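Local structure of MaoC family protein (Mycobacterium tuberculosis H37Rv, 3KHP) at residues L46-A49 / I50-A54; P75-A78 / V79-C82; G231-T234 / Y235-G239; K263-F266 / P267-L271. The protein probably catalyses the reversible dehydration of 3-hydroxyacyl thioesters to enoyl thioesters. One frame throughout, in Å; residues are numbered along the deposited sequence.

In the fold
Each contact joins two adjoining segments of the chain, so none encloses or crosses another and the four follow in series. Contact 1 ends helix 42-51 and contact 2 spans the 3-10 turn 75-77 and the short helix 78-81 that follows it; they touch through Tyr-48, which meets Thr-76, Tyr-77 and Ile-80. Contact 3 lies in helix 231-245, in the MaoC-like half, and receives Val-52 from contact 1 and Thr-76 and Val-79 from contact 2, so it ties both to the second half. Contact 4 turns the chain between strands 254-261 and 271-279, about 10 Å from contact 3 between centres, and reaches it through Val-265 and Leu-271.

Contact 1. Residues L46-A49 / I50-A54; sequences LLYA and IGVGA
Val-52 packs against the aromatic ring of Tyr-48, one helical turn earlier, and Ala-54 folds back on Ala-49; these two apolar pairs carry the side-chain part of the contact. CG1 of Val-52 lies over one face of the ring, 3.9 Å from Tyr-48 CZ. The ring takes up this place because Tyr-48 CG stands opposite the backbone nitrogen (chi1 171°). The methyl groups Ala-49 CB and Ala-54 CB also come within 3.9 Å of each other. The backbone bonds begin as regular helix, with Ile-50 N to Leu-46 O at 3.1 Å and Gly-51 N to Leu-47 O at 2.9 Å; the same spacing holds for Val-52 N and Tyr-48 O at 2.9 Å, although Val-52 N also makes a weak bond to Ala-49 O. Helix 42-51 then closes in a Schellman motif: Ala-54 N donates to Ala-49 O at 3.0 Å and Gly-53 N to Ile-50 O at 2.8 Å, with Gly-53 as the C-prime residue at a positive phi of 95°. Polar groups of the turn also find partners elsewhere in the chain. The Tyr-48 hydroxyl is hydrogen-bonded to Thr-76 OG1, Gly-51 O accepts from Gln-198, and Val-52 O accepts from Arg-240. On another side of the helix, Leu-46, Leu-47 and Ile-50 pack against Arg-208, Arg-43 and Leu-204 of the second subunit, respectively.

Contact 2. Residues P75-A78 / V79-C82; sequences PTYA and VICC
Tyr-77 O is held by two backbone donors at once, Ile-80 N at 2.9 Å and Cys-81 N at 3.2 Å. The Cys-81 bond is nearly straight (169°) and runs close to the line of the carbonyl, whereas Ile-80 N stands above the carbonyl plane. This double grip marks the passage from the 3-10 turn at 75-77 into the short helix 78-81. On the 3-10 side Val-79 N bonds to Thr-76 O at 3.1 Å, also from above the plane, and on the helical side Cys-82 N reaches Ala-78 O at 2.8 Å. The Tyr-77 ring lies against the side chains of the following turn. Ile-80 CB makes a CH-pi contact over one face, 4.2 Å from the centroid of the Tyr-77 ring, and the two side chains cross at about a right angle. The sulfur of Cys-81 makes an oblique sulfur-aromatic contact, 3.7 Å from Tyr-77 CD2; its chi1 of 61° places SG beside the CD2-CE2 side of the ring. Further out, Tyr-48 and Trp-40 each meet the Tyr-77 ring in edge-to-face stacks, while Val-79 and Thr-76 pack on Tyr-235 of helix 231-245. The carbonyl bonds fix the backbone of the turn, while Ile-80, Cys-81, Tyr-48 and Trp-40 around the buried ring probably limit its motion.

Contact 3. Residues G231-T234 / Y235-G239; sequences GLCT and YGVAG
Tyr-235 and Leu-232 meet along the first turns of helix 231-245, the long helix of the MaoC-like half, which in a hot-dog fold is the one wrapped by the antiparallel sheet. Leu-232 CD2 approaches the ring obliquely and comes 4.2 Å from Tyr-235 CD2, a loose apolar touch. One position further on, Cys-233 SG and Val-237 CG2 are 4.4 Å apart, and the same CG2 lies closer to the backbone, 3.3 Å from Cys-233 O. CG1 of Val-237 lies opposite the backbone nitrogen (chi1 175°), which leaves CG2 beside that nitrogen and over the preceding turn. Behind these side chains run the i to i+4 bonds of the helix: Tyr-235 N to Gly-231 O at 3.0 Å, Gly-236 N to Leu-232 O at 2.9 Å and Val-237 N to Cys-233 O at 2.9 Å. Farther out, the Tyr-235 hydroxyl is hydrogen-bonded to Ile-257 O on strand 254-261, and the Tyr-235 side chain packs on Gln-104 and Ile-106 of strand 103-108; this joins the helix to two neighbouring strands of the sheet. Cys-233 touches Gln-198 and Tyr-202. The straightest bond of the turn runs from Ala-238 N to Thr-234 O, 2.9 Å long at 178°.

Contact 4. Residues K263-F266 / P267-L271; sequences KPVF and PGETL
The Phe-266 ring has the Glu-269 carboxylate at its edge, with OE1 near the ring plane and 3.7 Å from Phe-266 CD2. The two side chains run side by side and point the same way, yet their flat ends are turned 69° apart, so this is no stack. Lys-226 makes a cation-pi contact with the same ring. OE1 also accepts an almost straight hydrogen bond from Phe-266 N, 2.9 Å long at 178°, which meets the carboxylate from above its plane. The chain of Glu-269 reaches back this far because CG sits opposite its own carbonyl carbon (chi1 -68°) and the rest is extended. A type II beta turn from Phe-266 to Glu-269 sets up this return. Its closing bond runs from Glu-269 N to Phe-266 O, 3.1 Å long, with Pro-267 and Gly-268 at the corners and Gly-268 at the positive phi usual for the third position of a type II turn. Side chain and turn thus join Phe-266 and Glu-269 twice, with donor and acceptor roles exchanged. The other carboxylate oxygen, OE2, forms a salt bridge with Arg-298, which also donates to Pro-264 O; this neighbouring positive charge would favour the ionised carboxylate. The apolar side of the connection lies next to the turn, where Val-265 CG2 packs on Leu-271 CD2 at 3.7 Å. Both residues rest on Val-300 of strand 298-308, and they also pack against helix 231-245, Val-265 on Thr-234 and Leu-271 on Val-237.

Contact 1. Residues L46-A49 / I50-A54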
ATOM      1  N   LEU A  46      -8.392  -3.251   0.352  1.00 13.37           N
ATOM      2  CA  LEU A  46      -7.701  -3.079   1.608  1.00 12.96           C
ATOM      3  C   LEU A  46      -6.498  -2.141   1.421  1.00 13.56           C
ATOM      4  O   LEU A  46      -6.340  -1.173   2.166  1.00 11.92           O
ATOM      5  CB  LEU A  46      -7.222  -4.443   2.148  1.00 11.97           C
ATOM      6  CG  LEU A  46      -8.333  -5.409   2.613  1.00 12.00           C
ATOM      7  CD1 LEU A  46      -7.794  -6.803   2.766  1.00  5.28           C
ATOM      8  CD2 LEU A  46      -9.058  -4.911   3.881  1.00 11.01           C
ATOM      9  N   LEU A  47      -5.664  -2.433   0.422  1.00 13.38           N
ATOM     10  CA  LEU A  47      -4.479  -1.615   0.167  1.00 14.48           C
ATOM     11  C   LEU A  47      -4.824  -0.157  -0.108  1.00 14.69           C
ATOM     12  O   LEU A  47      -4.073   0.754   0.292  1.00 15.55           O
ATOM     13  CB  LEU A  47      -3.682  -2.190  -1.018  1.00 14.61           C
ATOM     14  CG  LEU A  47      -2.361  -1.493  -1.325  1.00 16.10           C
ATOM     15  CD1 LEU A  47      -1.520  -1.298  -0.085  1.00 13.24           C
ATOM     16  CD2 LEU A  47      -1.559  -2.273  -2.394  1.00 15.16           C
ATOM     17  N   TYR A  48      -5.946   0.053  -0.798  1.00 14.38           N
ATOM     18  CA  TYR A  48      -6.413   1.407  -1.145  1.00 14.12           C
ATOM     19  C   TYR A  48      -6.799   2.101   0.146  1.00 13.64           C
ATOM     20  O   TYR A  48      -6.406   3.240   0.375  1.00 14.43           O
ATOM     21  CB  TYR A  48      -7.616   1.358  -2.112  1.00 13.90           C
ATOM     22  CG  TYR A  48      -8.263   2.715  -2.322  1.00 14.36           C
ATOM     23  CD1 TYR A  48      -7.764   3.605  -3.265  1.00 14.17           C
ATOM     24  CD2 TYR A  48      -9.355   3.108  -1.593  1.00 10.54           C
ATOM     25  CE1 TYR A  48      -8.293   4.875  -3.413  1.00 13.82           C
ATOM     26  CE2 TYR A  48      -9.909   4.378  -1.765  1.00 13.02           C
ATOM     27  CZ  TYR A  48      -9.387   5.235  -2.697  1.00 12.84           C
ATOM     28  OH  TYR A  48      -9.935   6.465  -2.894  1.00 12.11           O
ATOM     29  N   ALA A  49      -7.616   1.439   0.962  1.00 12.46           N
ATOM     30  CA  ALA A  49      -8.009   1.997   2.257  1.00 12.14           C
ATOM     31  C   ALA A  49      -6.780   2.477   3.061  1.00 11.45           C
ATOM     32  O   ALA A  49      -6.771   3.576   3.560  1.00 10.35           O
ATOM     33  CB  ALA A  49      -8.812   0.964   3.091  1.00 11.41           C
ATOM     34  N   ILE A  50      -5.764   1.636   3.219  1.00 12.12           N
ATOM     35  CA  ILE A  50      -4.566   2.040   3.978  1.00 12.47           C
ATOM     36  C   ILE A  50      -3.903   3.186   3.230  1.00 12.98           C
ATOM     37  O   ILE A  50      -3.456   4.114   3.836  1.00 12.52           O
ATOM     38  CB  ILE A  50      -3.590   0.877   4.155  1.00 12.89           C
ATOM     39  CG1 ILE A  50      -4.183  -0.177   5.100  1.00 13.52           C
ATOM     40  CG2 ILE A  50      -2.248   1.353   4.689  1.00 11.81           C
ATOM     41  CD1 ILE A  50      -3.547  -1.611   4.898  1.00 11.82           C
ATOM     42  N   GLY A  51      -3.927   3.120   1.891  1.00 13.79           N
ATOM     43  CA  GLY A  51      -3.439   4.181   1.033  1.00 13.75           C
ATOM     44  C   GLY A  51      -4.011   5.540   1.357  1.00 14.00           C
ATOM     45  O   GLY A  51      -3.286   6.528   1.332  1.00 14.28           O
ATOM     46  N   VAL A  52      -5.305   5.605   1.670  1.00 13.32           N
ATOM     47  CA  VAL A  52      -5.915   6.870   2.003  1.00 12.74           C
ATOM     48  C   VAL A  52      -6.055   7.039   3.523  1.00 13.50           C
ATOM     49  O   VAL A  52      -6.829   7.865   4.028  1.00 12.25           O
ATOM     50  CB  VAL A  52      -7.237   7.078   1.241  1.00 13.65           C
ATOM     51  CG1 VAL A  52      -6.953   7.178  -0.268  1.00  8.99           C
ATOM     52  CG2 VAL A  52      -8.287   5.974   1.558  1.00 11.57           C
ATOM     53  N   GLY A  53      -5.250   6.262   4.236  1.00 13.25           N
ATOM     54  CA  GLY A  53      -4.962   6.523   5.611  1.00 13.81           C
ATOM     55  C   GLY A  53      -5.799   5.794   6.661  1.00 14.17           C
ATOM     56  O   GLY A  53      -5.685   6.096   7.833  1.00 14.84           O
ATOM     57  N   ALA A  54      -6.665   4.894   6.231  1.00 14.27           N
ATOM     58  CA  ALA A  54      -7.437   4.053   7.118  1.00 14.58           C
ATOM     59  C   ALA A  54      -6.472   3.141   7.857  1.00 15.51           C
ATOM     60  O   ALA A  54      -5.547   2.593   7.236  1.00 14.68           O
ATOM     61  CB  ALA A  54      -8.441   3.199   6.283  1.00 13.46           C
TER

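Contact 2. Residues P75-A78 / V79-C82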
ATOM      1  N   PRO A  75     -16.023   4.629  -1.079  1.00 17.28           N
ATOM      2  CA  PRO A  75     -16.658   4.910  -2.381  1.00 17.14           C
ATOM      3  C   PRO A  75     -15.703   5.649  -3.307  1.00 15.99           C
ATOM      4  O   PRO A  75     -15.814   5.513  -4.525  1.00 15.49           O
ATOM      5  CB  PRO A  75     -17.893   5.752  -2.023  1.00 17.30           C
ATOM      6  CG  PRO A  75     -17.615   6.303  -0.675  1.00 18.39           C
ATOM      7  CD  PRO A  75     -16.757   5.247   0.032  1.00 17.76           C
ATOM      8  N   THR A  76     -14.736   6.363  -2.746  1.00 15.11           N
ATOM      9  CA  THR A  76     -13.718   6.988  -3.577  1.00 14.44           C
ATOM     10  C   THR A  76     -12.854   5.976  -4.299  1.00 14.87           C
ATOM     11  O   THR A  76     -12.087   6.358  -5.197  1.00 14.56           O
ATOM     12  CB  THR A  76     -12.788   7.903  -2.817  1.00 14.26           C
ATOM     13  OG1 THR A  76     -12.051   7.147  -1.862  1.00 14.66           O
ATOM     14  CG2 THR A  76     -13.543   9.048  -2.185  1.00 10.56           C
ATOM     15  N   TYR A  77     -12.976   4.689  -3.945  1.00 14.24           N
ATOM     16  CA  TYR A  77     -12.339   3.641  -4.756  1.00 13.92           C
ATOM     17  C   TYR A  77     -12.842   3.675  -6.231  1.00 13.76           C
ATOM     18  O   TYR A  77     -12.201   3.119  -7.102  1.00 14.15           O
ATOM     19  CB  TYR A  77     -12.499   2.252  -4.120  1.00 13.40           C
ATOM     20  CG  TYR A  77     -11.679   1.175  -4.777  1.00 11.55           C
ATOM     21  CD1 TYR A  77     -10.283   1.176  -4.686  1.00 10.96           C
ATOM     22  CD2 TYR A  77     -12.290   0.182  -5.542  1.00 11.74           C
ATOM     23  CE1 TYR A  77      -9.513   0.207  -5.330  1.00 10.22           C
ATOM     24  CE2 TYR A  77     -11.525  -0.798  -6.213  1.00 13.46           C
ATOM     25  CZ  TYR A  77     -10.138  -0.779  -6.083  1.00 10.49           C
ATOM     26  OH  TYR A  77      -9.403  -1.718  -6.730  1.00 12.13           O
ATOM     27  N   ALA A  78     -13.952   4.343  -6.522  1.00 14.02           N
ATOM     28  CA  ALA A  78     -14.404   4.471  -7.926  1.00 14.74           C
ATOM     29  C   ALA A  78     -13.329   5.098  -8.831  1.00 14.89           C
ATOM     30  O   ALA A  78     -13.273   4.783  -9.991  1.00 14.87           O
ATOM     31  CB  ALA A  78     -15.672   5.255  -8.034  1.00 14.74           C
ATOM     32  N   VAL A  79     -12.459   5.929  -8.288  1.00 14.60           N
ATOM     33  CA  VAL A  79     -11.419   6.532  -9.102  1.00 15.07           C
ATOM     34  C   VAL A  79     -10.362   5.547  -9.571  1.00 15.97           C
ATOM     35  O   VAL A  79      -9.712   5.800 -10.580  1.00 16.86           O
ATOM     36  CB  VAL A  79     -10.768   7.748  -8.432  1.00 15.54           C
ATOM     37  CG1 VAL A  79     -11.850   8.815  -8.077  1.00 11.37           C
ATOM     38  CG2 VAL A  79      -9.917   7.346  -7.244  1.00 13.75           C
ATOM     39  N   ILE A  80     -10.268   4.379  -8.923  1.00 15.67           N
ATOM     40  CA  ILE A  80      -9.344   3.366  -9.333  1.00 15.07           C
ATOM     41  C   ILE A  80      -9.962   2.288 -10.207  1.00 16.22           C
ATOM     42  O   ILE A  80      -9.351   1.883 -11.175  1.00 16.71           O
ATOM     43  CB  ILE A  80      -8.741   2.665  -8.130  1.00 15.79           C
ATOM     44  CG1 ILE A  80      -8.112   3.681  -7.157  1.00 15.41           C
ATOM     45  CG2 ILE A  80      -7.738   1.600  -8.600  1.00 12.06           C
ATOM     46  CD1 ILE A  80      -6.938   4.535  -7.772  1.00 16.07           C
ATOM     47  N   CYS A  81     -11.165   1.811  -9.871  1.00 17.54           N
ATOM     48  CA  CYS A  81     -11.875   0.781 -10.663  1.00 17.36           C
ATOM     49  C   CYS A  81     -12.814   1.325 -11.727  1.00 17.55           C
ATOM     50  O   CYS A  81     -13.403   0.550 -12.487  1.00 17.75           O
ATOM     51  CB  CYS A  81     -12.698  -0.172  -9.760  1.00 16.80           C
ATOM     52  SG  CYS A  81     -13.964   0.611  -8.795  1.00 16.73           S
ATOM     53  N   CYS A  82     -13.010   2.626 -11.760  1.00 18.06           N
ATOM     54  CA  CYS A  82     -13.852   3.234 -12.802  1.00 18.99           C
ATOM     55  C   CYS A  82     -13.281   4.548 -13.308  1.00 18.84           C
ATOM     56  O   CYS A  82     -13.996   5.543 -13.341  1.00 17.89           O
ATOM     57  CB  CYS A  82     -15.271   3.473 -12.272  1.00 19.67           C
ATOM     58  SG  CYS A  82     -16.522   3.853 -13.571  1.00 20.62           S
TER

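Contact 3. Residues G231-T234 / Y235-G239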
ATOM      1  N   GLY A 231      -3.190  13.999  -5.440  1.00 14.37           N
ATOM      2  CA  GLY A 231      -4.492  14.659  -5.284  1.00 13.97           C
ATOM      3  C   GLY A 231      -5.635  13.672  -4.959  1.00 14.32           C
ATOM      4  O   GLY A 231      -6.503  13.936  -4.105  1.00 13.20           O
ATOM      5  N   LEU A 232      -5.640  12.536  -5.632  1.00 13.79           N
ATOM      6  CA  LEU A 232      -6.662  11.544  -5.369  1.00 14.64           C
ATOM      7  C   LEU A 232      -6.528  10.935  -3.961  1.00 15.24           C
ATOM      8  O   LEU A 232      -7.523  10.443  -3.413  1.00 15.18           O
ATOM      9  CB  LEU A 232      -6.679  10.486  -6.463  1.00 14.00           C
ATOM     10  CG  LEU A 232      -7.229  11.037  -7.811  1.00 12.99           C
ATOM     11  CD1 LEU A 232      -7.144   9.978  -8.884  1.00  9.66           C
ATOM     12  CD2 LEU A 232      -8.699  11.592  -7.656  1.00 12.20           C
ATOM     13  N   CYS A 233      -5.326  10.995  -3.368  1.00 14.86           N
ATOM     14  CA  CYS A 233      -5.160  10.483  -2.025  1.00 14.63           C
ATOM     15  C   CYS A 233      -5.857  11.441  -1.052  1.00 15.41           C
ATOM     16  O   CYS A 233      -6.667  11.010  -0.238  1.00 16.24           O
ATOM     17  CB  CYS A 233      -3.705  10.304  -1.674  1.00 13.96           C
ATOM     18  SG  CYS A 233      -3.466   9.683  -0.011  1.00 13.05           S
ATOM     19  N   THR A 234      -5.563  12.734  -1.179  1.00 14.79           N
ATOM     20  CA  THR A 234      -6.280  13.784  -0.483  1.00 14.73           C
ATOM     21  C   THR A 234      -7.798  13.639  -0.595  1.00 15.31           C
ATOM     22  O   THR A 234      -8.533  13.770   0.387  1.00 16.43           O
ATOM     23  CB  THR A 234      -5.862  15.167  -1.026  1.00 14.26           C
ATOM     24  OG1 THR A 234      -4.451  15.333  -0.845  1.00 13.84           O
ATOM     25  CG2 THR A 234      -6.528  16.264  -0.329  1.00 11.84           C
ATOM     26  N   TYR A 235      -8.266  13.382  -1.796  1.00 15.57           N
ATOM     27  CA  TYR A 235      -9.677  13.182  -2.065  1.00 15.93           C
ATOM     28  C   TYR A 235     -10.237  11.957  -1.313  1.00 16.30           C
ATOM     29  O   TYR A 235     -11.293  12.028  -0.711  1.00 16.25           O
ATOM     30  CB  TYR A 235      -9.836  13.001  -3.546  1.00 15.49           C
ATOM     31  CG  TYR A 235     -11.208  12.833  -4.118  1.00 15.36           C
ATOM     32  CD1 TYR A 235     -12.058  13.934  -4.292  1.00 15.42           C
ATOM     33  CD2 TYR A 235     -11.613  11.607  -4.621  1.00 13.93           C
ATOM     34  CE1 TYR A 235     -13.305  13.790  -4.898  1.00 13.18           C
ATOM     35  CE2 TYR A 235     -12.850  11.459  -5.223  1.00 14.59           C
ATOM     36  CZ  TYR A 235     -13.684  12.561  -5.370  1.00 14.53           C
ATOM     37  OH  TYR A 235     -14.899  12.410  -6.040  1.00 15.82           O
ATOM     38  N   GLY A 236      -9.491  10.868  -1.311  1.00 16.80           N
ATOM     39  CA  GLY A 236      -9.849   9.699  -0.497  1.00 17.15           C
ATOM     40  C   GLY A 236      -9.854   9.973   1.006  1.00 16.79           C
ATOM     41  O   GLY A 236     -10.664   9.407   1.733  1.00 16.91           O
ATOM     42  N   VAL A 237      -8.957  10.839   1.474  1.00 16.71           N
ATOM     43  CA  VAL A 237      -8.900  11.171   2.896  1.00 16.42           C
ATOM     44  C   VAL A 237     -10.139  11.979   3.266  1.00 16.83           C
ATOM     45  O   VAL A 237     -10.844  11.624   4.206  1.00 15.87           O
ATOM     46  CB  VAL A 237      -7.636  11.937   3.305  1.00 16.75           C
ATOM     47  CG1 VAL A 237      -7.747  12.334   4.749  1.00 14.85           C
ATOM     48  CG2 VAL A 237      -6.340  11.079   3.072  1.00 14.10           C
ATOM     49  N   ALA A 238     -10.430  13.026   2.493  1.00 16.72           N
ATOM     50  CA  ALA A 238     -11.667  13.777   2.690  1.00 16.80           C
ATOM     51  C   ALA A 238     -12.849  12.805   2.614  1.00 16.61           C
ATOM     52  O   ALA A 238     -13.802  12.940   3.366  1.00 16.01           O
ATOM     53  CB  ALA A 238     -11.831  14.896   1.676  1.00 16.21           C
ATOM     54  N   GLY A 239     -12.776  11.836   1.711  1.00 16.69           N
ATOM     55  CA  GLY A 239     -13.830  10.832   1.570  1.00 17.30           C
ATOM     56  C   GLY A 239     -14.093   9.994   2.831  1.00 17.32           C
ATOM     57  O   GLY A 239     -15.229   9.622   3.112  1.00 16.16           O
TER

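Contact 4. Residues K263-F266 / P267-L271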
ATOM      1  N   LYS A 263      -4.754  23.460  -4.139  1.00 24.51           N
ATOM      2  CA  LYS A 263      -3.345  23.517  -3.792  1.00 24.15           C
ATOM      3  C   LYS A 263      -2.790  22.152  -3.392  1.00 23.32           C
ATOM      4  O   LYS A 263      -3.522  21.248  -3.006  1.00 22.46           O
ATOM      5  CB  LYS A 263      -3.131  24.509  -2.678  1.00 24.92           C
ATOM      6  CG  LYS A 263      -3.398  25.929  -3.105  1.00 27.45           C
ATOM      7  CD  LYS A 263      -2.951  26.883  -2.039  1.00 32.23           C
ATOM      8  CE  LYS A 263      -3.093  28.346  -2.486  1.00 34.67           C
ATOM      9  NZ  LYS A 263      -2.769  29.231  -1.295  1.00 37.56           N
ATOM     10  N   PRO A 264      -1.481  21.979  -3.545  1.00 22.65           N
ATOM     11  CA  PRO A 264      -0.901  20.684  -3.245  1.00 21.71           C
ATOM     12  C   PRO A 264      -0.811  20.393  -1.753  1.00 20.37           C
ATOM     13  O   PRO A 264      -0.823  21.310  -0.935  1.00 19.33           O
ATOM     14  CB  PRO A 264       0.498  20.758  -3.872  1.00 21.90           C
ATOM     15  CG  PRO A 264       0.645  22.115  -4.417  1.00 23.27           C
ATOM     16  CD  PRO A 264      -0.479  22.956  -4.005  1.00 23.06           C
ATOM     17  N   VAL A 265      -0.710  19.109  -1.434  1.00 19.19           N
ATOM     18  CA  VAL A 265      -0.520  18.645  -0.069  1.00 18.13           C
ATOM     19  C   VAL A 265       0.806  17.932   0.035  1.00 18.03           C
ATOM     20  O   VAL A 265       1.242  17.235  -0.911  1.00 18.07           O
ATOM     21  CB  VAL A 265      -1.667  17.682   0.345  1.00 18.25           C
ATOM     22  CG1 VAL A 265      -1.328  16.957   1.648  1.00 17.23           C
ATOM     23  CG2 VAL A 265      -2.980  18.443   0.462  1.00 16.93           C
ATOM     24  N   PHE A 266       1.471  18.052   1.175  1.00 17.32           N
ATOM     25  CA  PHE A 266       2.668  17.227   1.351  1.00 18.04           C
ATOM     26  C   PHE A 266       2.377  16.074   2.287  1.00 17.59           C
ATOM     27  O   PHE A 266       1.648  16.250   3.244  1.00 18.14           O
ATOM     28  CB  PHE A 266       3.831  18.101   1.833  1.00 18.21           C
ATOM     29  CG  PHE A 266       4.172  19.178   0.867  1.00 19.13           C
ATOM     30  CD1 PHE A 266       5.091  18.940  -0.161  1.00 21.39           C
ATOM     31  CD2 PHE A 266       3.560  20.428   0.942  1.00 20.59           C
ATOM     32  CE1 PHE A 266       5.411  19.953  -1.079  1.00 21.73           C
ATOM     33  CE2 PHE A 266       3.886  21.438   0.022  1.00 22.09           C
ATOM     34  CZ  PHE A 266       4.810  21.186  -0.988  1.00 20.80           C
ATOM     35  N   PRO A 267       2.915  14.881   2.007  1.00 17.90           N
ATOM     36  CA  PRO A 267       2.618  13.789   2.954  1.00 18.03           C
ATOM     37  C   PRO A 267       3.173  14.139   4.332  1.00 18.57           C
ATOM     38  O   PRO A 267       4.283  14.716   4.440  1.00 17.75           O
ATOM     39  CB  PRO A 267       3.318  12.580   2.364  1.00 18.70           C
ATOM     40  CG  PRO A 267       3.858  13.004   1.003  1.00 17.85           C
ATOM     41  CD  PRO A 267       3.820  14.478   0.924  1.00 17.65           C
ATOM     42  N   GLY A 268       2.352  13.889   5.352  1.00 18.66           N
ATOM     43  CA  GLY A 268       2.674  14.241   6.734  1.00 18.68           C
ATOM     44  C   GLY A 268       1.779  15.351   7.243  1.00 18.93           C
ATOM     45  O   GLY A 268       1.622  15.528   8.444  1.00 19.33           O
ATOM     46  N   GLU A 269       1.177  16.101   6.331  1.00 18.93           N
ATOM     47  CA  GLU A 269       0.291  17.208   6.734  1.00 19.04           C
ATOM     48  C   GLU A 269      -1.070  16.669   7.136  1.00 18.20           C
ATOM     49  O   GLU A 269      -1.486  15.629   6.673  1.00 17.36           O
ATOM     50  CB  GLU A 269       0.143  18.244   5.618  1.00 18.73           C
ATOM     51  CG  GLU A 269       1.396  19.008   5.331  1.00 19.76           C
ATOM     52  CD  GLU A 269       1.181  20.136   4.335  1.00 21.90           C
ATOM     53  OE1 GLU A 269       0.645  19.884   3.229  1.00 19.30           O
ATOM     54  OE2 GLU A 269       1.582  21.280   4.672  1.00 22.97           O
ATOM     55  N   THR A 270      -1.736  17.392   8.013  1.00 17.85           N
ATOM     56  CA  THR A 270      -3.021  16.988   8.519  1.00 18.33           C
ATOM     57  C   THR A 270      -4.075  17.660   7.729  1.00 18.22           C
ATOM     58  O   THR A 270      -4.053  18.868   7.562  1.00 18.37           O
ATOM     59  CB  THR A 270      -3.165  17.335  10.011  1.00 18.37           C
ATOM     60  OG1 THR A 270      -2.274  16.508  10.771  1.00 18.97           O
ATOM     61  CG2 THR A 270      -4.589  17.114  10.496  1.00 19.57           C
ATOM     62  N   LEU A 271      -5.007  16.856   7.234  1.00 19.15           N
ATOM     63  CA  LEU A 271      -6.093  17.332   6.429  1.00 18.62           C
ATOM     64  C   LEU A 271      -7.388  17.544   7.261  1.00 19.81           C
ATOM     65  O   LEU A 271      -7.991  16.566   7.764  1.00 19.92           O
ATOM     66  CB  LEU A 271      -6.310  16.371   5.264  1.00 17.49           C
ATOM     67  CG  LEU A 271      -5.144  16.275   4.284  1.00 15.82           C
ATOM     68  CD1 LEU A 271      -5.249  15.019   3.473  1.00 12.40           C
ATOM     69  CD2 LEU A 271      -5.039  17.494   3.383  1.00 13.33           C
TER